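Inactive dihydroorotase-like domain (Chaetomium thermophilum, PDB 5NNL) is a dihydroorotase-like domain regarded as catalytically inactive, probably built on the barrel fold of the amidohydrolase superfamily. Local coordinates at residues S40-M45 / V70-N75; A280-E285 / G308-V313. All coordinates share one frame; numbering follows the deposited sequence.

Interaction 1. Residues S40-M45 / V70-N75; sequences SMIRIM and VYCDFN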
ATOM      1  N   SER A  40       0.385  -5.068 -11.162  1.00 28.84           N
ATOM      2  CA  SER A  40      -0.793  -5.135 -12.019  1.00 31.51           C
ATOM      3  C   SER A  40      -2.093  -4.913 -11.254  1.00 32.91           C
ATOM      4  O   SER A  40      -3.162  -4.897 -11.872  1.00 32.78           O
ATOM      5  CB  SER A  40      -0.846  -6.489 -12.738  1.00 33.30           C
ATOM      6  OG  SER A  40      -0.952  -7.559 -11.814  1.00 32.27           O
ATOM      7  N   MET A  41      -2.024  -4.749  -9.934  1.00 30.62           N
ATOM      8  CA  MET A  41      -3.198  -4.517  -9.102  1.00 30.90           C
ATOM      9  C   MET A  41      -2.781  -3.658  -7.922  1.00 31.13           C
ATOM     10  O   MET A  41      -1.827  -3.998  -7.217  1.00 28.27           O
ATOM     11  CB  MET A  41      -3.794  -5.836  -8.601  1.00 33.09           C
ATOM     12  CG  MET A  41      -5.193  -6.138  -9.111  1.00 40.83           C
ATOM     13  SD  MET A  41      -6.451  -5.027  -8.449  1.00 45.62           S
ATOM     14  CE  MET A  41      -7.613  -6.212  -7.780  1.00 49.12           C
ATOM     15  N   ILE A  42      -3.497  -2.559  -7.702  1.00 30.91           N
ATOM     16  CA  ILE A  42      -3.193  -1.646  -6.606  1.00 28.89           C
ATOM     17  C   ILE A  42      -4.487  -1.247  -5.915  1.00 29.89           C
ATOM     18  O   ILE A  42      -5.512  -1.016  -6.568  1.00 32.95           O
ATOM     19  CB  ILE A  42      -2.430  -0.393  -7.090  1.00 29.33           C
ATOM     20  CG1 ILE A  42      -3.280   0.430  -8.062  1.00 29.77           C
ATOM     21  CG2 ILE A  42      -1.115  -0.797  -7.737  1.00 31.97           C
ATOM     22  CD1 ILE A  42      -2.666   1.776  -8.434  1.00 30.74           C
ATOM     23  N   ARG A  43      -4.439  -1.173  -4.589  1.00 28.55           N
ATOM     24  CA  ARG A  43      -5.496  -0.548  -3.811  1.00 29.61           C
ATOM     25  C   ARG A  43      -5.147   0.919  -3.617  1.00 30.27           C
ATOM     26  O   ARG A  43      -4.032   1.249  -3.198  1.00 27.92           O
ATOM     27  CB  ARG A  43      -5.676  -1.237  -2.458  1.00 30.80           C
ATOM     28  CG  ARG A  43      -6.512  -0.426  -1.470  1.00 32.31           C
ATOM     29  CD  ARG A  43      -6.706  -1.124  -0.135  1.00 33.88           C
ATOM     30  NE  ARG A  43      -7.311  -0.205   0.821  1.00 32.78           N
ATOM     31  CZ  ARG A  43      -6.647   0.758   1.456  1.00 34.48           C
ATOM     32  NH1 ARG A  43      -5.345   0.927   1.250  1.00 33.43           N
ATOM     33  NH2 ARG A  43      -7.287   1.557   2.298  1.00 32.39           N
ATOM     34  N   ILE A  44      -6.096   1.789  -3.931  1.00 29.30           N
ATOM     35  CA  ILE A  44      -5.892   3.227  -3.848  1.00 32.43           C
ATOM     36  C   ILE A  44      -6.188   3.682  -2.426  1.00 33.05           C
ATOM     37  O   ILE A  44      -7.264   3.402  -1.883  1.00 32.35           O
ATOM     38  CB  ILE A  44      -6.780   3.964  -4.864  1.00 35.51           C
ATOM     39  CG1 ILE A  44      -6.610   3.363  -6.268  1.00 34.29           C
ATOM     40  CG2 ILE A  44      -6.457   5.445  -4.877  1.00 35.93           C
ATOM     41  CD1 ILE A  44      -5.185   3.378  -6.784  1.00 35.21           C
ATOM     42  N   MET A  45      -5.234   4.377  -1.822  1.00 31.93           N
ATOM     43  CA  MET A  45      -5.409   4.881  -0.466  1.00 33.42           C
ATOM     44  C   MET A  45      -6.510   5.934  -0.459  1.00 35.09           C
ATOM     45  O   MET A  45      -6.393   6.943  -1.167  1.00 32.70           O
ATOM     46  CB  MET A  45      -4.104   5.471   0.056  1.00 31.73           C
ATOM     47  CG  MET A  45      -2.960   4.463   0.127  1.00 31.56           C
ATOM     48  SD  MET A  45      -1.428   5.169   0.752  1.00 28.44           S
ATOM     49  CE  MET A  45      -1.888   5.524   2.446  1.00 31.17           C
ATOM     50  N   VAL A  70      -6.974   3.573 -17.209  1.00 41.56           N
ATOM     51  CA  VAL A  70      -5.895   3.224 -16.297  1.00 36.82           C
ATOM     52  C   VAL A  70      -5.085   2.088 -16.907  1.00 37.81           C
ATOM     53  O   VAL A  70      -5.548   1.363 -17.791  1.00 35.99           O
ATOM     54  CB  VAL A  70      -6.407   2.831 -14.896  1.00 34.82           C
ATOM     55  CG1 VAL A  70      -6.829   4.066 -14.132  1.00 39.05           C
ATOM     56  CG2 VAL A  70      -7.554   1.834 -14.995  1.00 36.80           C
ATOM     57  N   TYR A  71      -3.858   1.939 -16.413  1.00 35.33           N
ATOM     58  CA  TYR A  71      -2.898   1.004 -16.980  1.00 34.58           C
ATOM     59  C   TYR A  71      -2.613  -0.184 -16.077  1.00 33.10           C
ATOM     60  O   TYR A  71      -1.775  -1.023 -16.424  1.00 32.84           O
ATOM     61  CB  TYR A  71      -1.603   1.746 -17.316  1.00 35.19           C
ATOM     62  CG  TYR A  71      -1.821   2.773 -18.397  1.00 39.40           C
ATOM     63  CD1 TYR A  71      -1.886   2.396 -19.737  1.00 40.25           C
ATOM     64  CD2 TYR A  71      -2.001   4.113 -18.083  1.00 38.71           C
ATOM     65  CE1 TYR A  71      -2.099   3.330 -20.733  1.00 40.93           C
ATOM     66  CE2 TYR A  71      -2.214   5.056 -19.073  1.00 40.10           C
ATOM     67  CZ  TYR A  71      -2.266   4.657 -20.396  1.00 42.13           C
ATOM     68  OH  TYR A  71      -2.475   5.584 -21.392  1.00 42.56           O
ATOM     69  N   CYS A  72      -3.281  -0.272 -14.931  1.00 35.74           N
ATOM     70  CA  CYS A  72      -3.338  -1.486 -14.136  1.00 34.39           C
ATOM     71  C   CYS A  72      -4.741  -1.570 -13.551  1.00 33.01           C
ATOM     72  O   CYS A  72      -5.521  -0.618 -13.630  1.00 31.99           O
ATOM     73  CB  CYS A  72      -2.257  -1.500 -13.041  1.00 31.30           C
ATOM     74  SG  CYS A  72      -2.449  -0.244 -11.757  1.00 30.44           S
ATOM     75  N   ASP A  73      -5.077  -2.726 -12.984  1.00 30.48           N
ATOM     76  CA  ASP A  73      -6.344  -2.856 -12.280  1.00 34.01           C
ATOM     77  C   ASP A  73      -6.233  -2.230 -10.892  1.00 35.25           C
ATOM     78  O   ASP A  73      -5.141  -2.073 -10.338  1.00 33.67           O
ATOM     79  CB  ASP A  73      -6.756  -4.323 -12.173  1.00 37.85           C
ATOM     80  CG  ASP A  73      -7.037  -4.948 -13.526  1.00 39.21           C
ATOM     81  OD1 ASP A  73      -7.276  -4.190 -14.490  1.00 36.92           O
ATOM     82  OD2 ASP A  73      -7.020  -6.193 -13.624  1.00 39.65           O
ATOM     83  N   PHE A  74      -7.380  -1.860 -10.330  1.00 36.89           N
ATOM     84  CA  PHE A  74      -7.352  -1.152  -9.060  1.00 33.04           C
ATOM     85  C   PHE A  74      -8.670  -1.332  -8.325  1.00 39.70           C
ATOM     86  O   PHE A  74      -9.699  -1.680  -8.911  1.00 41.41           O
ATOM     87  CB  PHE A  74      -7.048   0.339  -9.259  1.00 32.06           C
ATOM     88  CG  PHE A  74      -8.188   1.124  -9.837  1.00 40.00           C
ATOM     89  CD1 PHE A  74      -8.384   1.185 -11.209  1.00 37.44           C
ATOM     90  CD2 PHE A  74      -9.058   1.814  -9.009  1.00 39.35           C
ATOM     91  CE1 PHE A  74      -9.431   1.912 -11.742  1.00 41.67           C
ATOM     92  CE2 PHE A  74     -10.104   2.542  -9.535  1.00 41.35           C
ATOM     93  CZ  PHE A  74     -10.293   2.592 -10.902  1.00 42.13           C
ATOM     94  N   ASN A  75      -8.602  -1.110  -7.017  1.00 36.40           N
ATOM     95  CA  ASN A  75      -9.755  -1.043  -6.136  1.00 37.20           C
ATOM     96  C   ASN A  75      -9.739   0.309  -5.444  1.00 39.07           C
ATOM     97  O   ASN A  75      -8.672   0.812  -5.077  1.00 36.98           O
ATOM     98  CB  ASN A  75      -9.716  -2.158  -5.084  1.00 40.58           C
ATOM     99  CG  ASN A  75     -10.765  -3.227  -5.316  1.00 44.35           C
ATOM    100  OD1 ASN A  75     -11.916  -2.929  -5.637  1.00 46.42           O
ATOM    101  ND2 ASN A  75     -10.370  -4.486  -5.144  1.00 47.69           N
TER
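Met41 and Asp73 pair on one face of two parallel strands, their side chains crossing at a slant, with the thioether sulfur of Met41 lying against the aspartate backbone rather than its carboxylate: SD is 3.7 Å from Asp73 C and also touches Asp73 CB. The Met41 chain bends at both chi2 and chi3, and its methyl end comes to 4.2 Å between CE and Asn75 ND2. On the other face, Ile42 carries CG1 between its backbone N and carbonyl carbon (chi1 63°), and from there CG1 touches Cys72 SG at 3.8 Å and Phe74 CB at 4.0 Å. Further along, Ile44 CG1 approaches Phe74 CD2 at 4.0 Å, the two side chains crossing obliquely. Between the two layers of side chains runs a parallel ladder: Asp73 N to Ser40 O, Ile42 N to Asp73 O, Asn75 N to Ile42 O, and Ile44 N to Asn75 O. The last is the straightest, 173° at the hydrogen with N and O 3.0 Å apart. Strands 39-44 and 73-79, with helix 56-64 between them, form a beta-alpha-beta unit of the barrel. The carboxylate of Asp73 is held by Ala334 N and Gln277 NE2, and Asn75 OD1 by Ser337 OG. Backbone bonding and apolar contact thus join the strands, while their buried polar ends bind other parts of the chain.

Interaction 2. Residues A280-E285 / G308-V313; sequences ATVEIE and GVVQRV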
ATOM      1  N   ALA A 280      -1.119 -11.413 -16.416  1.00 43.57           N
ATOM      2  CA  ALA A 280      -0.262 -10.436 -15.755  1.00 40.57           C
ATOM      3  C   ALA A 280       0.983 -11.159 -15.261  1.00 35.60           C
ATOM      4  O   ALA A 280       0.904 -11.995 -14.356  1.00 36.86           O
ATOM      5  CB  ALA A 280      -1.000  -9.746 -14.608  1.00 38.76           C
ATOM      6  N   THR A 281       2.131 -10.853 -15.866  1.00 32.19           N
ATOM      7  CA  THR A 281       3.390 -11.488 -15.507  1.00 34.18           C
ATOM      8  C   THR A 281       4.484 -10.435 -15.389  1.00 33.30           C
ATOM      9  O   THR A 281       4.416  -9.369 -16.007  1.00 31.16           O
ATOM     10  CB  THR A 281       3.806 -12.553 -16.539  1.00 35.03           C
ATOM     11  OG1 THR A 281       4.160 -11.921 -17.775  1.00 32.96           O
ATOM     12  CG2 THR A 281       2.671 -13.543 -16.781  1.00 37.07           C
ATOM     13  N   VAL A 282       5.493 -10.752 -14.580  1.00 33.03           N
ATOM     14  CA  VAL A 282       6.648  -9.890 -14.358  1.00 30.92           C
ATOM     15  C   VAL A 282       7.910 -10.731 -14.486  1.00 32.92           C
ATOM     16  O   VAL A 282       8.069 -11.731 -13.776  1.00 33.97           O
ATOM     17  CB  VAL A 282       6.604  -9.213 -12.973  1.00 33.31           C
ATOM     18  CG1 VAL A 282       7.799  -8.282 -12.789  1.00 30.87           C
ATOM     19  CG2 VAL A 282       5.315  -8.457 -12.790  1.00 29.31           C
ATOM     20  N   GLU A 283       8.813 -10.314 -15.368  1.00 32.12           N
ATOM     21  CA  GLU A 283      10.117 -10.943 -15.525  1.00 31.37           C
ATOM     22  C   GLU A 283      11.182  -9.989 -15.005  1.00 31.41           C
ATOM     23  O   GLU A 283      11.239  -8.829 -15.429  1.00 32.92           O
ATOM     24  CB  GLU A 283      10.396 -11.300 -16.985  1.00 34.01           C
ATOM     25  CG  GLU A 283      11.710 -12.050 -17.195  1.00 38.75           C
ATOM     26  CD  GLU A 283      11.951 -12.426 -18.648  1.00 42.97           C
ATOM     27  OE1 GLU A 283      11.489 -11.677 -19.539  1.00 43.16           O
ATOM     28  OE2 GLU A 283      12.594 -13.470 -18.894  1.00 46.34           O
ATOM     29  N   ILE A 284      12.025 -10.485 -14.101  1.00 31.01           N
ATOM     30  CA  ILE A 284      12.967  -9.656 -13.359  1.00 30.69           C
ATOM     31  C   ILE A 284      14.369 -10.220 -13.525  1.00 30.48           C
ATOM     32  O   ILE A 284      14.598 -11.415 -13.304  1.00 29.44           O
ATOM     33  CB  ILE A 284      12.585  -9.581 -11.868  1.00 31.82           C
ATOM     34  CG1 ILE A 284      11.290  -8.783 -11.709  1.00 30.35           C
ATOM     35  CG2 ILE A 284      13.689  -8.934 -11.047  1.00 30.22           C
ATOM     36  CD1 ILE A 284      10.419  -9.288 -10.624  1.00 32.53           C
ATOM     37  N   GLU A 285      15.304  -9.356 -13.910  1.00 28.03           N
ATOM     38  CA  GLU A 285      16.730  -9.675 -13.889  1.00 31.72           C
ATOM     39  C   GLU A 285      17.217  -9.340 -12.484  1.00 30.57           C
ATOM     40  O   GLU A 285      17.555  -8.198 -12.169  1.00 30.29           O
ATOM     41  CB  GLU A 285      17.466  -8.906 -14.979  1.00 32.22           C
ATOM     42  CG  GLU A 285      17.075  -9.373 -16.387  1.00 36.83           C
ATOM     43  CD  GLU A 285      17.277  -8.328 -17.476  1.00 39.47           C
ATOM     44  OE1 GLU A 285      17.622  -8.720 -18.610  1.00 46.63           O
ATOM     45  OE2 GLU A 285      17.077  -7.123 -17.213  1.00 41.71           O
ATOM     46  N   GLY A 308      17.926  -5.577  -9.439  1.00 33.76           N
ATOM     47  CA  GLY A 308      16.561  -5.947  -9.748  1.00 32.78           C
ATOM     48  C   GLY A 308      15.944  -5.057 -10.804  1.00 30.57           C
ATOM     49  O   GLY A 308      15.347  -4.022 -10.487  1.00 33.58           O
ATOM     50  N   VAL A 309      16.081  -5.450 -12.066  1.00 29.49           N
ATOM     51  CA  VAL A 309      15.518  -4.713 -13.190  1.00 28.23           C
ATOM     52  C   VAL A 309      14.262  -5.433 -13.656  1.00 32.23           C
ATOM     53  O   VAL A 309      14.261  -6.660 -13.817  1.00 32.37           O
ATOM     54  CB  VAL A 309      16.542  -4.573 -14.330  1.00 34.76           C
ATOM     55  CG1 VAL A 309      15.879  -4.073 -15.615  1.00 36.59           C
ATOM     56  CG2 VAL A 309      17.658  -3.618 -13.915  1.00 36.77           C
ATOM     57  N   VAL A 310      13.190  -4.671 -13.861  1.00 30.52           N
ATOM     58  CA  VAL A 310      11.930  -5.205 -14.374  1.00 29.45           C
ATOM     59  C   VAL A 310      12.092  -5.366 -15.885  1.00 30.97           C
ATOM     60  O   VAL A 310      11.925  -4.413 -16.648  1.00 29.57           O
ATOM     61  CB  VAL A 310      10.746  -4.305 -14.022  1.00 31.13           C
ATOM     62  CG1 VAL A 310       9.452  -4.888 -14.568  1.00 30.29           C
ATOM     63  CG2 VAL A 310      10.655  -4.122 -12.519  1.00 31.47           C
ATOM     64  N   GLN A 311      12.408  -6.584 -16.324  1.00 27.76           N
ATOM     65  CA  GLN A 311      12.719  -6.803 -17.734  1.00 31.83           C
ATOM     66  C   GLN A 311      11.468  -6.704 -18.596  1.00 28.61           C
ATOM     67  O   GLN A 311      11.501  -6.113 -19.681  1.00 29.20           O
ATOM     68  CB  GLN A 311      13.401  -8.161 -17.915  1.00 32.16           C
ATOM     69  CG  GLN A 311      13.590  -8.591 -19.372  1.00 39.01           C
ATOM     70  CD  GLN A 311      14.340  -9.911 -19.506  1.00 40.46           C
ATOM     71  OE1 GLN A 311      14.469 -10.670 -18.543  1.00 37.33           O
ATOM     72  NE2 GLN A 311      14.840 -10.188 -20.704  1.00 41.78           N
ATOM     73  N   ARG A 312      10.356  -7.267 -18.134  1.00 29.64           N
ATOM     74  CA  ARG A 312       9.139  -7.271 -18.930  1.00 32.93           C
ATOM     75  C   ARG A 312       7.936  -7.449 -18.019  1.00 29.20           C
ATOM     76  O   ARG A 312       7.955  -8.285 -17.113  1.00 31.05           O
ATOM     77  CB  ARG A 312       9.169  -8.386 -19.980  1.00 32.87           C
ATOM     78  CG  ARG A 312       7.944  -8.411 -20.889  1.00 36.39           C
ATOM     79  CD  ARG A 312       7.864  -9.673 -21.738  1.00 42.06           C
ATOM     80  NE  ARG A 312       7.941 -10.883 -20.922  1.00 46.02           N
ATOM     81  CZ  ARG A 312       7.367 -12.046 -21.223  1.00 50.01           C
ATOM     82  NH1 ARG A 312       6.641 -12.185 -22.328  1.00 53.01           N
ATOM     83  NH2 ARG A 312       7.514 -13.078 -20.402  1.00 52.05           N
ATOM     84  N   VAL A 313       6.891  -6.668 -18.279  1.00 29.19           N
ATOM     85  CA  VAL A 313       5.601  -6.814 -17.618  1.00 28.45           C
ATOM     86  C   VAL A 313       4.546  -6.980 -18.698  1.00 29.52           C
ATOM     87  O   VAL A 313       4.453  -6.151 -19.611  1.00 28.39           O
ATOM     88  CB  VAL A 313       5.272  -5.609 -16.716  1.00 30.68           C
ATOM     89  CG1 VAL A 313       3.858  -5.725 -16.129  1.00 28.64           C
ATOM     90  CG2 VAL A 313       6.303  -5.483 -15.605  1.00 31.20           C
TER
HETATM   91  O   HOH W   1       6.515 -10.737 -18.261  1.00 36.02           O
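A classic beta bulge interrupts the antiparallel pairing of strands 281-291 and 305-315, which belong to the strands following the barrel portion of the chain: Gln311 and Arg312 both face Glu283. The carbonyl oxygen of Glu283 accepts two backbone N-H groups, from Gln311 N at 2.7 Å and from Arg312 N at 3.2 Å, while Glu283 N returns a nearly straight bond to Arg312 O. Gln311 has the helix-like backbone angles (phi -72°, psi -42°) expected at the first position of such a bulge, and the register shifts by one residue across it. Past the bulge Ile284 pairs with Val310 without hydrogen bonds, and Glu285 with Val309 as a hydrogen-bonded pair, Glu285 N donating to Val309 O and Val309 N to Glu285 O.

The side chains sort onto two faces. Val282, Ile284, Val310 and Val313 share the apolar one, where Val282 CG1 meets Val310 CG1 and Val282 CG2 meets Val313 CG2, each pair 4.2 Å apart. Ile284 continues this layer onto Leu243 and Leu247 of helix 242-251. Glu283, Glu285, Val309 and Arg312 occupy the other face. CG of Glu283 lies anti to the backbone N (chi1 -176°) and the chain runs on extended, its carboxylate stacked on the terminal amide of Gln311. The carboxylate of Glu285 stacks on the same amide, although its side chain crosses that of Gln311 at about a right angle. Glu285 OE2 also rests 3.6 Å from Val309 CG1. Between Glu283 OE1 and Arg312 NE the salt bridge is long, 3.9 Å, so its electrostatic pull is probably modest. Thr281 OG1 hydrogen-bonds to Thr314 OG1. A water bridges the strands beside this pair, bonded at 2.7 Å to Thr281 OG1 and donating to Arg312 O at 3.1 Å.

How the interactions relate
The two contacts illustrate how strand pairing takes its chemistry from its place in a fold. Interaction 1 is wholly buried, about 10 Å between its centre and that of the chain, and pairs neighbouring parallel strands of the barrel. Interaction 2, about 20 Å out, is partly buried and pairs antiparallel strands whose polar face carries charged side chains and a bound water. In the first, sulfur, aliphatic and aromatic groups meet beside buried polar ends; in the second, aliphatics line one face and carboxylates stack on an amide on the other. Strand 3-11 lies between strands 39-44 and 281-291 and bonds to both through its backbone. The contacts also meet directly, Ser40 OG packing 3.5 Å from Ala280 CB.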